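Local coordinates for protein putative acid phosphatase WZB (Escherichia coli, PDB 2WMY) that probably hydrolyses phosphotyrosine in proteins to tyrosine and phosphate, as a member of the low molecular weight protein tyrosine phosphatase family, at residues G25-L28 / L29-L32; K106-L109 / F110-L114; R124-D127 / E128-D131. The protein carries 1 engineered substitution. All blocks are in the same frame, centred on the assembly; numbering follows the deposited sequence.

Interaction 1: residues G25-L28 / L29-L32; sequences GERL and LRRL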
loop_
_atom_site.group_PDB
_atom_site.type_symbol
_atom_site.label_atom_id
_atom_site.label_comp_id
_atom_site.label_asym_id
_atom_site.label_seq_id
_atom_site.Cartn_x
_atom_site.Cartn_y
_atom_site.Cartn_z
ATOM N N GLY A 25 -3.699 -2.356 1.419
ATOM C CA GLY A 25 -3.384 -2.594 0.020
ATOM C C GLY A 25 -2.644 -3.905 -0.170
ATOM O O GLY A 25 -2.937 -4.661 -1.093
ATOM N N GLU A 26 -1.688 -4.178 0.715
ATOM C CA GLU A 26 -0.927 -5.425 0.669
ATOM C C GLU A 26 -1.837 -6.639 0.747
ATOM O O GLU A 26 -1.729 -7.556 -0.070
ATOM C CB GLU A 26 0.088 -5.466 1.808
ATOM C CG GLU A 26 0.628 -6.840 2.151
ATOM C CD GLU A 26 1.393 -6.839 3.479
ATOM O OE1 GLU A 26 2.420 -6.128 3.583
ATOM O OE2 GLU A 26 0.962 -7.540 4.420
ATOM N N ARG A 27 -2.733 -6.643 1.731
ATOM C CA ARG A 27 -3.570 -7.812 1.991
ATOM C C ARG A 27 -4.623 -8.006 0.898
ATOM O O ARG A 27 -4.958 -9.137 0.540
ATOM C CB ARG A 27 -4.224 -7.725 3.381
ATOM C CG ARG A 27 -3.230 -7.668 4.541
ATOM C CD ARG A 27 -2.393 -8.936 4.640
ATOM N NE ARG A 27 -1.241 -8.753 5.521
ATOM C CZ ARG A 27 -1.151 -9.246 6.756
ATOM N NH1 ARG A 27 -2.140 -9.972 7.261
ATOM N NH2 ARG A 27 -0.067 -9.014 7.488
ATOM N N LEU A 28 -5.146 -6.900 0.374
ATOM C CA LEU A 28 -6.077 -6.971 -0.745
ATOM C C LEU A 28 -5.395 -7.625 -1.952
ATOM O O LEU A 28 -5.940 -8.551 -2.565
ATOM C CB LEU A 28 -6.613 -5.574 -1.098
ATOM C CG LEU A 28 -7.603 -4.947 -0.101
ATOM C CD1 LEU A 28 -7.827 -3.463 -0.399
ATOM C CD2 LEU A 28 -8.932 -5.709 -0.093
ATOM N N LEU A 29 -4.194 -7.160 -2.281
ATOM C CA LEU A 29 -3.483 -7.694 -3.441
ATOM C C LEU A 29 -3.105 -9.164 -3.273
ATOM O O LEU A 29 -3.160 -9.925 -4.238
ATOM C CB LEU A 29 -2.247 -6.852 -3.777
ATOM C CG LEU A 29 -2.502 -5.494 -4.436
ATOM C CD1 LEU A 29 -1.215 -4.686 -4.536
ATOM C CD2 LEU A 29 -3.128 -5.680 -5.800
ATOM N N ARG A 30 -2.731 -9.567 -2.057
ATOM C CA ARG A 30 -2.363 -10.966 -1.809
ATOM C C ARG A 30 -3.558 -11.865 -2.078
ATOM O O ARG A 30 -3.434 -12.929 -2.674
ATOM C CB ARG A 30 -1.898 -11.176 -0.368
ATOM C CG ARG A 30 -0.526 -10.633 -0.048
ATOM C CD ARG A 30 -0.158 -10.948 1.392
ATOM N NE ARG A 30 1.154 -10.423 1.754
ATOM C CZ ARG A 30 1.687 -10.527 2.966
ATOM N NH1 ARG A 30 1.018 -11.137 3.934
ATOM N NH2 ARG A 30 2.889 -10.026 3.211
ATOM N N ARG A 31 -4.714 -11.413 -1.610
ATOM C CA ARG A 31 -6.000 -12.052 -1.837
ATOM C C ARG A 31 -6.225 -12.344 -3.323
ATOM O O ARG A 31 -6.717 -13.411 -3.693
ATOM C CB ARG A 31 -7.072 -11.077 -1.370
ATOM C CG ARG A 31 -8.283 -11.648 -0.689
ATOM C CD ARG A 31 -9.287 -10.511 -0.508
ATOM N NE ARG A 31 -10.176 -10.690 0.631
ATOM C CZ ARG A 31 -11.171 -9.859 0.928
ATOM N NH1 ARG A 31 -11.399 -8.800 0.159
ATOM N NH2 ARG A 31 -11.939 -10.087 1.985
ATOM N N LEU A 32 -5.873 -11.377 -4.168
ATOM C CA LEU A 32 -6.160 -11.442 -5.599
ATOM C C LEU A 32 -5.055 -12.129 -6.400
ATOM O O LEU A 32 -5.317 -12.759 -7.425
ATOM C CB LEU A 32 -6.397 -10.035 -6.154
ATOM C CG LEU A 32 -7.645 -9.313 -5.650
ATOM C CD1 LEU A 32 -7.524 -7.818 -5.885
ATOM C CD2 LEU A 32 -8.896 -9.874 -6.325
#
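The carboxylate of Glu26 lies stacked on one face of the Arg30 guanidinium, the two planes only 11° apart, and OE2 stands 3.3 Å above the centre of that group. At 3.4 Å from Arg30 NH2 to Glu26 OE2 this is a salt bridge of charge alone, since no N-H of Arg30 points at the oxygen. The same OE2 serves Arg27 quite differently: it sits in that residue's guanidinium plane, at the edge, and takes a straight hydrogen bond from Arg27 NE (2.7 Å, 170°) on its anti lone pair. One carboxylate oxygen thus ties two arginines whose flat groups are almost parallel, with Arg30 NH1 over one face of the Arg27 guanidinium, 3.6 Å from Arg27 NE. With CG anti to the backbone N (chi1 161°), Glu26 extends alongside Arg30, while Arg27 bends at chi2 to bring NE round to the carboxylate. With an alanine here instead of Glu26, Arg27 and Arg30 would probably be left as neighbouring like charges with no shared anion, and Ser40 without its mate. Backbone bonds from i to i+4 continue through these residues, among them Arg30 N to Glu26 O at 3.0 Å. Beyond the network Glu26 OE1 bonds to Ser40 OG, Arg30 NE to Ile38 O, and Arg27 NH1 to Lys67 O. Helix 21-32 is the crossover of a beta-alpha-beta unit between strands 10-15 and 37-42; Glu26 and Arg30 reach strand 37-42, Arg27 the loop at Lys67, and Leu28 packs against Tyr134 and Leu137 of helix 127-147.

Interaction 2: residues K106-L109 / F110-L114; sequences KTML and FGHWL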
loop_
_atom_site.group_PDB
_atom_site.type_symbol
_atom_site.label_atom_id
_atom_site.label_comp_id
_atom_site.label_asym_id
_atom_site.label_seq_id
_atom_site.Cartn_x
_atom_site.Cartn_y
_atom_site.Cartn_z
ATOM N N LYS A 106 10.272 2.062 -11.603
ATOM C CA LYS A 106 9.364 0.935 -11.439
ATOM C C LYS A 106 8.330 1.261 -10.362
ATOM O O LYS A 106 7.744 0.377 -9.754
ATOM C CB LYS A 106 10.138 -0.328 -11.065
ATOM C CG LYS A 106 10.867 -0.221 -9.737
ATOM C CD LYS A 106 11.523 -1.538 -9.334
ATOM C CE LYS A 106 12.650 -1.281 -8.349
ATOM N NZ LYS A 106 13.247 -2.522 -7.789
ATOM N N THR A 107 8.121 2.550 -10.135
ATOM C CA THR A 107 7.143 3.012 -9.169
ATOM C C THR A 107 5.920 3.605 -9.869
ATOM O O THR A 107 6.044 4.370 -10.826
ATOM C CB THR A 107 7.748 4.072 -8.231
ATOM O OG1 THR A 107 8.896 3.528 -7.573
ATOM C CG2 THR A 107 6.734 4.500 -7.178
ATOM N N MET A 108 4.739 3.234 -9.391
ATOM C CA MET A 108 3.498 3.839 -9.859
ATOM C C MET A 108 2.536 4.023 -8.688
ATOM O O MET A 108 2.732 3.454 -7.612
ATOM C CB MET A 108 2.864 2.996 -10.966
ATOM C CG MET A 108 3.736 2.892 -12.238
ATOM S SD MET A 108 3.091 1.695 -13.425
ATOM C CE MET A 108 1.600 2.520 -13.987
ATOM N N LEU A 109 1.518 4.848 -8.887
ATOM C CA LEU A 109 0.508 5.051 -7.860
ATOM C C LEU A 109 -0.329 3.794 -7.673
ATOM O O LEU A 109 -0.593 3.068 -8.627
ATOM C CB LEU A 109 -0.378 6.232 -8.228
ATOM C CG LEU A 109 0.422 7.533 -8.218
ATOM C CD1 LEU A 109 -0.308 8.640 -8.978
ATOM C CD2 LEU A 109 0.700 7.938 -6.782
ATOM N N PHE A 110 -0.731 3.537 -6.434
ATOM C CA PHE A 110 -1.615 2.427 -6.139
ATOM C C PHE A 110 -2.942 2.594 -6.882
ATOM O O PHE A 110 -3.492 1.635 -7.411
ATOM C CB PHE A 110 -1.859 2.319 -4.636
ATOM C CG PHE A 110 -2.375 0.977 -4.214
ATOM C CD1 PHE A 110 -1.498 -0.026 -3.845
ATOM C CD2 PHE A 110 -3.733 0.710 -4.218
ATOM C CE1 PHE A 110 -1.960 -1.262 -3.476
ATOM C CE2 PHE A 110 -4.203 -0.529 -3.845
ATOM C CZ PHE A 110 -3.320 -1.514 -3.472
ATOM N N GLY A 111 -3.448 3.822 -6.924
ATOM C CA GLY A 111 -4.696 4.097 -7.608
ATOM C C GLY A 111 -4.496 4.580 -9.035
ATOM O O GLY A 111 -5.300 5.363 -9.546
ATOM N N HIS A 112 -3.432 4.110 -9.681
ATOM C CA HIS A 112 -3.121 4.555 -11.038
ATOM C C HIS A 112 -4.300 4.373 -11.982
ATOM O O HIS A 112 -4.538 5.208 -12.845
ATOM C CB HIS A 112 -1.904 3.820 -11.612
ATOM C CG HIS A 112 -1.605 4.187 -13.032
ATOM N ND1 HIS A 112 -0.799 5.253 -13.371
ATOM C CD2 HIS A 112 -2.031 3.651 -14.202
ATOM C CE1 HIS A 112 -0.731 5.351 -14.687
ATOM N NE2 HIS A 112 -1.472 4.392 -15.216
ATOM N N TRP A 113 -5.037 3.282 -11.795
ATOM C CA TRP A 113 -6.117 2.905 -12.696
ATOM C C TRP A 113 -7.474 3.510 -12.333
ATOM O O TRP A 113 -8.473 3.241 -12.996
ATOM C CB TRP A 113 -6.200 1.379 -12.773
ATOM C CG TRP A 113 -4.891 0.791 -13.199
ATOM C CD1 TRP A 113 -4.049 0.019 -12.447
ATOM C CD2 TRP A 113 -4.254 0.961 -14.468
ATOM N NE1 TRP A 113 -2.934 -0.308 -13.178
ATOM C CE2 TRP A 113 -3.037 0.254 -14.424
ATOM C CE3 TRP A 113 -4.602 1.635 -15.647
ATOM C CZ2 TRP A 113 -2.162 0.201 -15.509
ATOM C CZ3 TRP A 113 -3.728 1.583 -16.728
ATOM C CH2 TRP A 113 -2.523 0.873 -16.648
ATOM N N LEU A 114 -7.502 4.328 -11.286
ATOM C CA LEU A 114 -8.724 5.008 -10.871
ATOM C C LEU A 114 -8.796 6.398 -11.497
ATOM O O LEU A 114 -7.765 6.997 -11.805
ATOM C CB LEU A 114 -8.780 5.116 -9.346
ATOM C CG LEU A 114 -8.717 3.783 -8.601
ATOM C CD1 LEU A 114 -8.872 3.992 -7.098
ATOM C CD2 LEU A 114 -9.781 2.838 -9.133
HETATM O O HOH W 1 1.121 6.172 -11.426
#
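Met108 and His112 meet in a CH-pi contact where strand 107-109, an outermost strand of the parallel sheet, gives way to a loop. The Met108 methyl, CE, lies 3.6 Å from the centroid of the imidazole and only 3° off the ring normal, so it rests squarely over one face, about equally far from all five ring atoms. The sulfur stands farther back above the same face, and the bend at chi3 (69°) turns the methyl from it onto the ring. Water 1 joins the histidine to the strand as well: it accepts a hydrogen bond from Leu109 N at 2.9 Å and is hydrogen-bonded to His112 ND1, also at 2.9 Å. The methyl over the face and the water at ND1 together probably limit how the imidazole can turn. The backbone folds back in a type I turn from Leu109 to His112, closed by a weak hydrogen bond from His112 N to Leu109 O (3.2 Å, 142°). Leu109 O has a second donor in Trp144 NE1 of helix 127-147. A second type I turn, from Gly111 to Leu114, overlaps the first, with Leu114 N bonded to Gly111 O at 3.0 Å. Met108 and His112 are partly exposed, whereas Leu109 packs on Val87 and Tyr90, and Phe110 goes inward to Leu137 and Ser141. Here the overlapping turns lead the chain away from the edge strand of a four-stranded parallel sheet of order 2-1-3-4, within the alpha/beta fold of the low molecular weight phosphotyrosine phosphatases.

Interaction 3: residues R124-D127 / E128-D131; sequences RMSD and EAFD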
loop_
_atom_site.group_PDB
_atom_site.type_symbol
_atom_site.label_atom_id
_atom_site.label_comp_id
_atom_site.label_asym_id
_atom_site.label_seq_id
_atom_site.Cartn_x
_atom_site.Cartn_y
_atom_site.Cartn_z
ATOM N N ARG A 124 -5.872 8.965 11.805
ATOM C CA ARG A 124 -6.484 9.858 12.795
ATOM C C ARG A 124 -7.894 10.341 12.424
ATOM O O ARG A 124 -8.518 11.085 13.180
ATOM C CB ARG A 124 -5.585 11.063 13.079
ATOM C CG ARG A 124 -4.191 10.693 13.557
ATOM C CD ARG A 124 -3.294 11.909 13.612
ATOM N NE ARG A 124 -2.070 11.649 14.368
ATOM C CZ ARG A 124 -1.109 12.548 14.572
ATOM N NH1 ARG A 124 -1.211 13.772 14.056
ATOM N NH2 ARG A 124 -0.037 12.225 15.288
ATOM N N MET A 125 -8.400 9.921 11.271
ATOM C CA MET A 125 -9.715 10.379 10.841
ATOM C C MET A 125 -10.824 9.451 11.347
ATOM O O MET A 125 -10.557 8.448 12.014
ATOM C CB MET A 125 -9.772 10.540 9.318
ATOM C CG MET A 125 -8.815 11.605 8.786
ATOM S SD MET A 125 -8.869 11.804 6.984
ATOM C CE MET A 125 -10.425 12.676 6.783
ATOM N N SER A 126 -12.068 9.802 11.040
ATOM C CA SER A 126 -13.216 9.046 11.527
ATOM C C SER A 126 -13.351 7.750 10.748
ATOM O O SER A 126 -12.629 7.519 9.777
ATOM C CB SER A 126 -14.491 9.875 11.391
ATOM O OG SER A 126 -14.681 10.272 10.044
ATOM N N ASP A 127 -14.284 6.910 11.182
ATOM C CA ASP A 127 -14.538 5.625 10.544
ATOM C C ASP A 127 -14.999 5.751 9.099
ATOM O O ASP A 127 -14.679 4.900 8.272
ATOM C CB ASP A 127 -15.586 4.838 11.334
ATOM C CG ASP A 127 -15.086 4.408 12.698
ATOM O OD1 ASP A 127 -13.862 4.486 12.933
ATOM O OD2 ASP A 127 -15.917 3.988 13.532
ATOM N N GLU A 128 -15.766 6.792 8.791
ATOM C CA GLU A 128 -16.303 6.914 7.443
ATOM C C GLU A 128 -15.208 7.286 6.445
ATOM O O GLU A 128 -15.301 6.939 5.277
ATOM C CB GLU A 128 -17.500 7.874 7.355
ATOM C CG GLU A 128 -17.168 9.351 7.458
ATOM C CD GLU A 128 -17.358 9.888 8.865
ATOM O OE1 GLU A 128 -17.513 9.069 9.802
ATOM O OE2 GLU A 128 -17.359 11.127 9.032
ATOM N N ALA A 129 -14.178 7.989 6.906
ATOM C CA ALA A 129 -13.010 8.259 6.067
ATOM C C ALA A 129 -12.273 6.956 5.784
ATOM O O ALA A 129 -11.740 6.753 4.690
ATOM C CB ALA A 129 -12.034 9.242 6.730
ATOM N N PHE A 130 -12.256 6.071 6.777
ATOM C CA PHE A 130 -11.663 4.751 6.612
ATOM C C PHE A 130 -12.495 3.855 5.685
ATOM O O PHE A 130 -11.943 3.117 4.884
ATOM C CB PHE A 130 -11.436 4.088 7.972
ATOM C CG PHE A 130 -10.143 4.486 8.619
ATOM C CD1 PHE A 130 -9.005 3.717 8.452
ATOM C CD2 PHE A 130 -10.059 5.643 9.375
ATOM C CE1 PHE A 130 -7.809 4.092 9.038
ATOM C CE2 PHE A 130 -8.873 6.024 9.958
ATOM C CZ PHE A 130 -7.743 5.254 9.790
ATOM N N ASP A 131 -13.820 3.927 5.790
ATOM C CA ASP A 131 -14.689 3.224 4.852
ATOM C C ASP A 131 -14.355 3.661 3.434
ATOM O O ASP A 131 -14.247 2.847 2.518
ATOM C CB ASP A 131 -16.153 3.553 5.138
ATOM C CG ASP A 131 -16.654 2.913 6.411
ATOM O OD1 ASP A 131 -16.327 1.732 6.641
ATOM O OD2 ASP A 131 -17.378 3.588 7.178
#
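Met125 CG is anti to its carbonyl carbon, and a bend at chi3 turns the end of the chain back, so that CE joins CB in meeting the methyl of Ala129. Met125 CB already touches Ala129 CB at 3.7 Å, and CE follows at 3.8 Å from the same Ala129 CB; the two carbons approach the methyl from the same side. Ser126 and Glu128 each place their first side-chain heavy atom beyond CB between the backbone N and the carbonyl carbon (chi1 57° and 74°). Glu128 then bends at chi2, bringing its carboxylate back to the serine, where Ser126 OG lies over the carboxylate face, close to its carbon and both oxygens. Ser126 occupies the N-cap position of helix 127-147, but its side chain makes no capping bond. Its carbonyl oxygen takes weak hydrogen bonds from Ala129 N and Phe130 N, the latter 3.4 Å from Ser126 O. That oxygen also lies at the edge of the Phe130 ring, in its plane, 3.2 Å from CD2, and Met125 O approaches the same edge beside CE2. The first firm bond of the helix comes one residue later, from Asp131 N to Asp127 O (2.8 Å, 156°). Asp127 and Asp131 both have cationic partners on helix 53-61: Asp127 OD1 forms a salt bridge with Arg57 NH2 and Asp131 OD1 with Lys61 NZ. Met125 lies about 6 Å, between side chains, from Asp121, the predicted proton donor. From this first turn of helix 127-147 the Phe130 ring reaches Ser54 and Val58 of helix 53-61, and also touches Cys20 and Pro122 in the neighbouring loops.

Interactions 1 and 2 touch through the buried Phe110 ring, which packs on Gly25 and Leu29, whereas interaction 3 stands apart, its nearest atoms about 9 Å from interaction 1 and 11 Å from interaction 2. Interaction 1 is partly buried on a crossover helix and relies on a charge network; interaction 2 is largely buried at a strand end and combines a methyl over an imidazole with a water bridge. Interaction 3 lies at the surface, where a helix start combines weak and firm backbone bonds, a methyl contact and acidic side chains paired with helix 53-61. All three involve helix 127-147: residues 128-131 belong to its start, while Leu28 and Phe110 both pack on its Leu137.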